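Local coordinates for protein V-type ATP synthase alpha chain (PDB 5BN3) that forms the alpha chain (subunit A) of a V-type ATP synthase and holds adenosine-5'-diphosphate in a P-loop-type nucleotide-binding domain, at residues I126-I132 / R143-P148; I69-L75 / T303-F308. All coordinates share one frame. Numbering follows the deposited sequence.

Contact 1. Residues I126-I132 / R143-P148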
loop_
_atom_site.group_PDB
_atom_site.type_symbol
_atom_site.label_atom_id
_atom_site.label_comp_id
_atom_site.label_asym_id
_atom_site.label_seq_id
_atom_site.Cartn_x
_atom_site.Cartn_y
_atom_site.Cartn_z
ATOM N N ILE A 126 -13.952 -60.801 -8.458
ATOM C CA ILE A 126 -14.232 -59.386 -8.241
ATOM C C ILE A 126 -12.935 -58.575 -8.227
ATOM O O ILE A 126 -11.895 -59.066 -7.785
ATOM C CB ILE A 126 -15.055 -59.172 -6.934
ATOM C CG1 ILE A 126 -15.922 -57.915 -7.030
ATOM C CG2 ILE A 126 -14.162 -59.140 -5.696
ATOM C CD1 ILE A 126 -16.807 -57.700 -5.822
ATOM N N LYS A 127 -12.990 -57.350 -8.745
ATOM C CA LYS A 127 -11.840 -56.447 -8.689
ATOM C C LYS A 127 -12.219 -55.131 -8.014
ATOM O O LYS A 127 -13.398 -54.865 -7.786
ATOM C CB LYS A 127 -11.242 -56.205 -10.085
ATOM C CG LYS A 127 -12.243 -55.762 -11.141
ATOM C CD LYS A 127 -11.637 -55.777 -12.543
ATOM C CE LYS A 127 -11.126 -54.404 -12.959
ATOM N NZ LYS A 127 -10.545 -54.423 -14.332
ATOM N N GLY A 128 -11.214 -54.324 -7.681
ATOM C CA GLY A 128 -11.429 -53.087 -6.948
ATOM C C GLY A 128 -12.445 -52.154 -7.580
ATOM O O GLY A 128 -12.425 -51.926 -8.792
ATOM N N GLY A 129 -13.345 -51.624 -6.760
ATOM C CA GLY A 129 -14.333 -50.674 -7.237
ATOM C C GLY A 129 -15.592 -51.297 -7.814
ATOM O O GLY A 129 -16.517 -50.575 -8.195
ATOM N N ASP A 130 -15.635 -52.625 -7.886
ATOM C CA ASP A 130 -16.804 -53.319 -8.423
ATOM C C ASP A 130 -18.028 -53.169 -7.520
ATOM O O ASP A 130 -17.906 -53.119 -6.295
ATOM C CB ASP A 130 -16.509 -54.807 -8.635
ATOM C CG ASP A 130 -15.669 -55.072 -9.871
ATOM O OD1 ASP A 130 -15.610 -54.195 -10.758
ATOM O OD2 ASP A 130 -15.078 -56.169 -9.958
ATOM N N ILE A 131 -19.207 -53.101 -8.133
ATOM C CA ILE A 131 -20.458 -53.075 -7.386
ATOM C C ILE A 131 -20.839 -54.495 -6.967
ATOM O O ILE A 131 -21.182 -55.327 -7.808
ATOM C CB ILE A 131 -21.598 -52.463 -8.227
ATOM C CG1 ILE A 131 -21.252 -51.024 -8.625
ATOM C CG2 ILE A 131 -22.907 -52.495 -7.459
ATOM C CD1 ILE A 131 -22.255 -50.393 -9.569
ATOM N N ILE A 132 -20.771 -54.769 -5.668
ATOM C CA ILE A 132 -21.053 -56.103 -5.149
ATOM C C ILE A 132 -22.540 -56.271 -4.834
ATOM O O ILE A 132 -23.041 -57.392 -4.725
ATOM C CB ILE A 132 -20.181 -56.420 -3.908
ATOM C CG1 ILE A 132 -20.154 -57.924 -3.627
ATOM C CG2 ILE A 132 -20.652 -55.636 -2.689
ATOM C CD1 ILE A 132 -19.165 -58.322 -2.561
ATOM N N ARG A 143 -24.966 -47.928 -4.110
ATOM C CA ARG A 143 -24.199 -49.025 -4.675
ATOM C C ARG A 143 -22.992 -49.358 -3.809
ATOM O O ARG A 143 -22.109 -48.524 -3.599
ATOM C CB ARG A 143 -23.791 -48.696 -6.113
ATOM C CG ARG A 143 -24.990 -48.653 -7.055
ATOM C CD ARG A 143 -24.711 -47.889 -8.333
ATOM N NE ARG A 143 -25.927 -47.727 -9.130
ATOM C CZ ARG A 143 -26.037 -46.928 -10.187
ATOM N NH1 ARG A 143 -25.003 -46.203 -10.588
ATOM N NH2 ARG A 143 -27.186 -46.849 -10.841
ATOM N N ILE A 144 -22.977 -50.581 -3.289
ATOM C CA ILE A 144 -21.882 -51.030 -2.441
ATOM C C ILE A 144 -20.694 -51.402 -3.316
ATOM O O ILE A 144 -20.671 -52.468 -3.932
ATOM C CB ILE A 144 -22.298 -52.225 -1.563
ATOM C CG1 ILE A 144 -23.621 -51.921 -0.855
ATOM C CG2 ILE A 144 -21.206 -52.558 -0.553
ATOM C CD1 ILE A 144 -23.589 -50.665 0.011
ATOM N N ILE A 145 -19.717 -50.503 -3.387
ATOM C CA ILE A 145 -18.516 -50.746 -4.170
ATOM C C ILE A 145 -17.392 -51.216 -3.257
ATOM O O ILE A 145 -17.118 -50.603 -2.223
ATOM C CB ILE A 145 -18.085 -49.492 -4.965
ATOM C CG1 ILE A 145 -18.028 -48.264 -4.055
ATOM C CG2 ILE A 145 -19.050 -49.237 -6.118
ATOM C CD1 ILE A 145 -17.481 -47.027 -4.741
ATOM N N VAL A 146 -16.760 -52.323 -3.634
ATOM C CA VAL A 146 -15.657 -52.868 -2.858
ATOM C C VAL A 146 -14.469 -51.918 -2.941
ATOM O O VAL A 146 -14.317 -51.208 -3.938
ATOM C CB VAL A 146 -15.265 -54.277 -3.354
ATOM C CG1 VAL A 146 -16.442 -55.225 -3.231
ATOM C CG2 VAL A 146 -14.786 -54.229 -4.789
ATOM N N PRO A 147 -13.639 -51.878 -1.884
ATOM C CA PRO A 147 -12.481 -50.975 -1.871
ATOM C C PRO A 147 -11.581 -51.194 -3.083
ATOM O O PRO A 147 -11.515 -52.316 -3.587
ATOM C CB PRO A 147 -11.739 -51.380 -0.596
ATOM C CG PRO A 147 -12.797 -51.943 0.290
ATOM C CD PRO A 147 -13.764 -52.637 -0.625
ATOM N N PRO A 148 -10.906 -50.131 -3.552
ATOM C CA PRO A 148 -10.024 -50.221 -4.722
ATOM C C PRO A 148 -8.946 -51.300 -4.600
ATOM O O PRO A 148 -8.482 -51.804 -5.625
ATOM C CB PRO A 148 -9.374 -48.835 -4.772
ATOM C CG PRO A 148 -10.394 -47.930 -4.173
ATOM C CD PRO A 148 -11.062 -48.740 -3.086
#

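Contact 2. Residues I69-L75 / T303-F308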
loop_
_atom_site.group_PDB
_atom_site.type_symbol
_atom_site.label_atom_id
_atom_site.label_comp_id
_atom_site.label_asym_id
_atom_site.label_seq_id
_atom_site.Cartn_x
_atom_site.Cartn_y
_atom_site.Cartn_z
ATOM N N ILE A 69 -12.444 -41.366 6.581
ATOM C CA ILE A 69 -13.894 -41.239 6.664
ATOM C C ILE A 69 -14.538 -42.580 6.324
ATOM O O ILE A 69 -14.064 -43.298 5.439
ATOM C CB ILE A 69 -14.425 -40.141 5.709
ATOM C CG1 ILE A 69 -15.951 -40.051 5.776
ATOM C CG2 ILE A 69 -13.988 -40.412 4.278
ATOM C CD1 ILE A 69 -16.477 -39.694 7.148
ATOM N N GLU A 70 -15.598 -42.931 7.048
ATOM C CA GLU A 70 -16.353 -44.140 6.744
ATOM C C GLU A 70 -17.286 -43.884 5.568
ATOM O O GLU A 70 -18.106 -42.964 5.603
ATOM C CB GLU A 70 -17.159 -44.597 7.964
ATOM C CG GLU A 70 -16.313 -45.162 9.099
ATOM C CD GLU A 70 -17.130 -45.462 10.342
ATOM O OE1 GLU A 70 -18.366 -45.279 10.307
ATOM O OE2 GLU A 70 -16.536 -45.874 11.360
ATOM N N LEU A 71 -17.156 -44.701 4.528
ATOM C CA LEU A 71 -17.973 -44.554 3.329
ATOM C C LEU A 71 -18.950 -45.718 3.197
ATOM O O LEU A 71 -18.541 -46.854 2.961
ATOM C CB LEU A 71 -17.079 -44.485 2.091
ATOM C CG LEU A 71 -16.034 -43.366 2.093
ATOM C CD1 LEU A 71 -15.036 -43.550 0.961
ATOM C CD2 LEU A 71 -16.720 -42.018 1.983
ATOM N N GLY A 72 -20.241 -45.427 3.343
ATOM C CA GLY A 72 -21.279 -46.436 3.216
ATOM C C GLY A 72 -22.645 -45.856 3.524
ATOM O O GLY A 72 -22.789 -44.636 3.637
ATOM N N PRO A 73 -23.660 -46.725 3.651
ATOM C CA PRO A 73 -25.013 -46.287 4.012
ATOM C C PRO A 73 -25.026 -45.605 5.377
ATOM O O PRO A 73 -24.391 -46.098 6.312
ATOM C CB PRO A 73 -25.798 -47.601 4.080
ATOM C CG PRO A 73 -25.054 -48.528 3.175
ATOM C CD PRO A 73 -23.608 -48.167 3.355
ATOM N N GLY A 74 -25.734 -44.482 5.483
ATOM C CA GLY A 74 -25.793 -43.738 6.729
ATOM C C GLY A 74 -25.365 -42.285 6.612
ATOM O O GLY A 74 -25.499 -41.517 7.566
ATOM N N LEU A 75 -24.853 -41.906 5.444
ATOM C CA LEU A 75 -24.395 -40.538 5.208
ATOM C C LEU A 75 -25.537 -39.637 4.745
ATOM O O LEU A 75 -25.650 -38.489 5.178
ATOM C CB LEU A 75 -23.279 -40.524 4.159
ATOM C CG LEU A 75 -21.956 -41.197 4.527
ATOM C CD1 LEU A 75 -21.022 -41.239 3.327
ATOM C CD2 LEU A 75 -21.295 -40.465 5.676
ATOM N N THR A 303 -13.865 -36.269 -0.568
ATOM C CA THR A 303 -13.736 -37.725 -0.530
ATOM C C THR A 303 -15.087 -38.423 -0.654
ATOM O O THR A 303 -15.228 -39.393 -1.404
ATOM C CB THR A 303 -13.041 -38.184 0.767
ATOM O OG1 THR A 303 -11.718 -37.635 0.814
ATOM C CG2 THR A 303 -12.951 -39.699 0.813
ATOM N N ILE A 304 -16.076 -37.932 0.089
ATOM C CA ILE A 304 -17.433 -38.462 0.008
ATOM C C ILE A 304 -18.002 -38.240 -1.396
ATOM O O ILE A 304 -18.701 -39.101 -1.935
ATOM C CB ILE A 304 -18.343 -37.811 1.074
ATOM C CG1 ILE A 304 -17.869 -38.196 2.480
ATOM C CG2 ILE A 304 -19.790 -38.219 0.872
ATOM C CD1 ILE A 304 -18.629 -37.501 3.603
ATOM N N GLY A 305 -17.686 -37.091 -1.991
ATOM C CA GLY A 305 -18.102 -36.797 -3.353
ATOM C C GLY A 305 -17.531 -37.777 -4.355
ATOM O O GLY A 305 -18.237 -38.240 -5.255
ATOM N N GLU A 306 -16.247 -38.089 -4.199
ATOM C CA GLU A 306 -15.582 -39.058 -5.059
ATOM C C GLU A 306 -16.201 -40.438 -4.887
ATOM O O GLU A 306 -16.318 -41.195 -5.848
ATOM C CB GLU A 306 -14.090 -39.129 -4.726
ATOM C CG GLU A 306 -13.277 -37.913 -5.136
ATOM C CD GLU A 306 -11.827 -38.034 -4.712
ATOM O OE1 GLU A 306 -11.572 -38.605 -3.628
ATOM O OE2 GLU A 306 -10.943 -37.567 -5.459
ATOM N N TYR A 307 -16.584 -40.758 -3.654
ATOM C CA TYR A 307 -17.169 -42.057 -3.327
ATOM C C TYR A 307 -18.462 -42.312 -4.093
ATOM O O TYR A 307 -18.661 -43.388 -4.655
ATOM C CB TYR A 307 -17.406 -42.164 -1.816
ATOM C CG TYR A 307 -18.217 -43.366 -1.385
ATOM C CD1 TYR A 307 -17.718 -44.654 -1.522
ATOM C CD2 TYR A 307 -19.476 -43.211 -0.821
ATOM C CE1 TYR A 307 -18.457 -45.754 -1.121
ATOM C CE2 TYR A 307 -20.221 -44.303 -0.419
ATOM C CZ TYR A 307 -19.705 -45.570 -0.571
ATOM O OH TYR A 307 -20.445 -46.658 -0.171
ATOM N N PHE A 308 -19.343 -41.319 -4.118
ATOM C CA PHE A 308 -20.597 -41.465 -4.847
ATOM C C PHE A 308 -20.370 -41.367 -6.353
ATOM O O PHE A 308 -21.105 -41.967 -7.139
ATOM C CB PHE A 308 -21.627 -40.444 -4.363
ATOM C CG PHE A 308 -22.283 -40.819 -3.064
ATOM C CD1 PHE A 308 -23.321 -41.741 -3.040
ATOM C CD2 PHE A 308 -21.866 -40.256 -1.867
ATOM C CE1 PHE A 308 -23.932 -42.094 -1.847
ATOM C CE2 PHE A 308 -22.472 -40.602 -0.670
ATOM C CZ PHE A 308 -23.506 -41.524 -0.661
#

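Contact 1. Residues I126-I132 / R143-P148
Val146 pushes its two methyl groups into the curve of residues 126-132: CG1 lies 3.6 Å from Ile126 CD1 and 4.0 Å from Ile132 CB, while CG2 rests 3.4 Å from Lys127 O. The setting is one end of an antiparallel beta hairpin, strands 131-137 and 140-145, in the barrel-sandwich domain. Ile131 and Ile145 form a non-hydrogen-bonded pair, their CA atoms 4.4 Å apart, and backbone bonds flank it: Ile132 N to Ile144 O, 2.9 Å, and Val146 N to Asp130 O, 3.0 Å. Asp130 O also receives a CA-H...O contact from Ile145 CA at 3.2 Å.

Beyond the strands, in a type II turn from Lys127 to Asp130, one more hydrogen bond crosses, Gly129 N to Val146 O at 3.0 Å. Both turn glycines suit their places: Gly129 has a positive phi of 86°, and a CB on Gly128 would clash with Pro148 O. Asp130 N to Lys127 O, 3.2 Å, closes the turn, Asp130 OD2 adds a bond from Lys127 N at 2.7 Å, and Asn367 ND2 bonds to Gly129 O from outside.

On the side of the sheet shared by Ile131 and Ile145, Ile131 CG1 meets Ile145 CG2 at 3.8 Å. Ile132 and Ile144, whose CG2 atoms are also 3.8 Å apart, both pack on Phe116 of strand 114-118. Arg143 sends its guanidinium group to Gln311 O and Glu141, and its aliphatic part lies along Ile131, with Arg143 CD 3.7 Å from Ile131 CD1.

Contact 2. Residues I69-L75 / T303-F308
Strand 69-71 and the turn after it lie along helix 303-308, part of helix 293-309 in the alpha/beta nucleotide-binding domain. The two run nearly the same way, their axes 18° apart and 9.6 Å at closest approach; Ile69 and Leu71 both face the helix and share Thr303 and Ile304.

The largest bump on the strand is Leu71. It fills a hollow between Thr303, Ile304 and Tyr307: Leu71 CD1 is 4.4 Å from Thr303 CG2, and Leu71 CD2 4.0 Å from Ile304 CG1. Two residues earlier, Ile69 fits over the same helix turn, its CG2 3.7 Å from Thr303 CG2 and its CG1 4.2 Å from Ile304 CG1. Glu70, between them, has its CA-to-CB bond turned away from the helix; its carboxylate forms a salt bridge with Arg110. Leu75 drops into the next hollow, its CD1 4.1 Å from Ile304 CG2 and 4.3 Å from Phe308 CE2; Ile281 of strand 280-285 touches all three of these residues.

No hydrogen bond crosses this contact. Tyr307 OH bonds to His142 NE2 and passes 3.5 Å from Gly72 CA; a CB there would point away and collide with Pro73 CD. The buried Gly72 N has no polar partner. The tyrosine ring forms one wall of the Leu71 hollow through a CH-pi contact, Leu71 CB standing 3.6 Å from the Tyr307 ring centroid, just 8° off the ring normal.

In the fold
Contact 2 is core: every residue that touches is buried, and the contact's centre is about 15 Å from that of the chain. The centre of contact 1 lies farther out, at about 26 Å, and it is partly open to solvent. Contact 1 combines backbone hydrogen bonds with apolar contacts between paired segments of one domain; contact 2 packs apolar side chains of a strand and the turn after it on a helix far along the sequence. Their centres are about 13 Å apart and they touch, Ile145 CD1 lying 3.8 Å from Tyr307 O and Ile144 CD1 4.1 Å from Pro73 CG. Strand 180-183 serves both, pairing with strand 68-71 and touching Pro147 and Pro148.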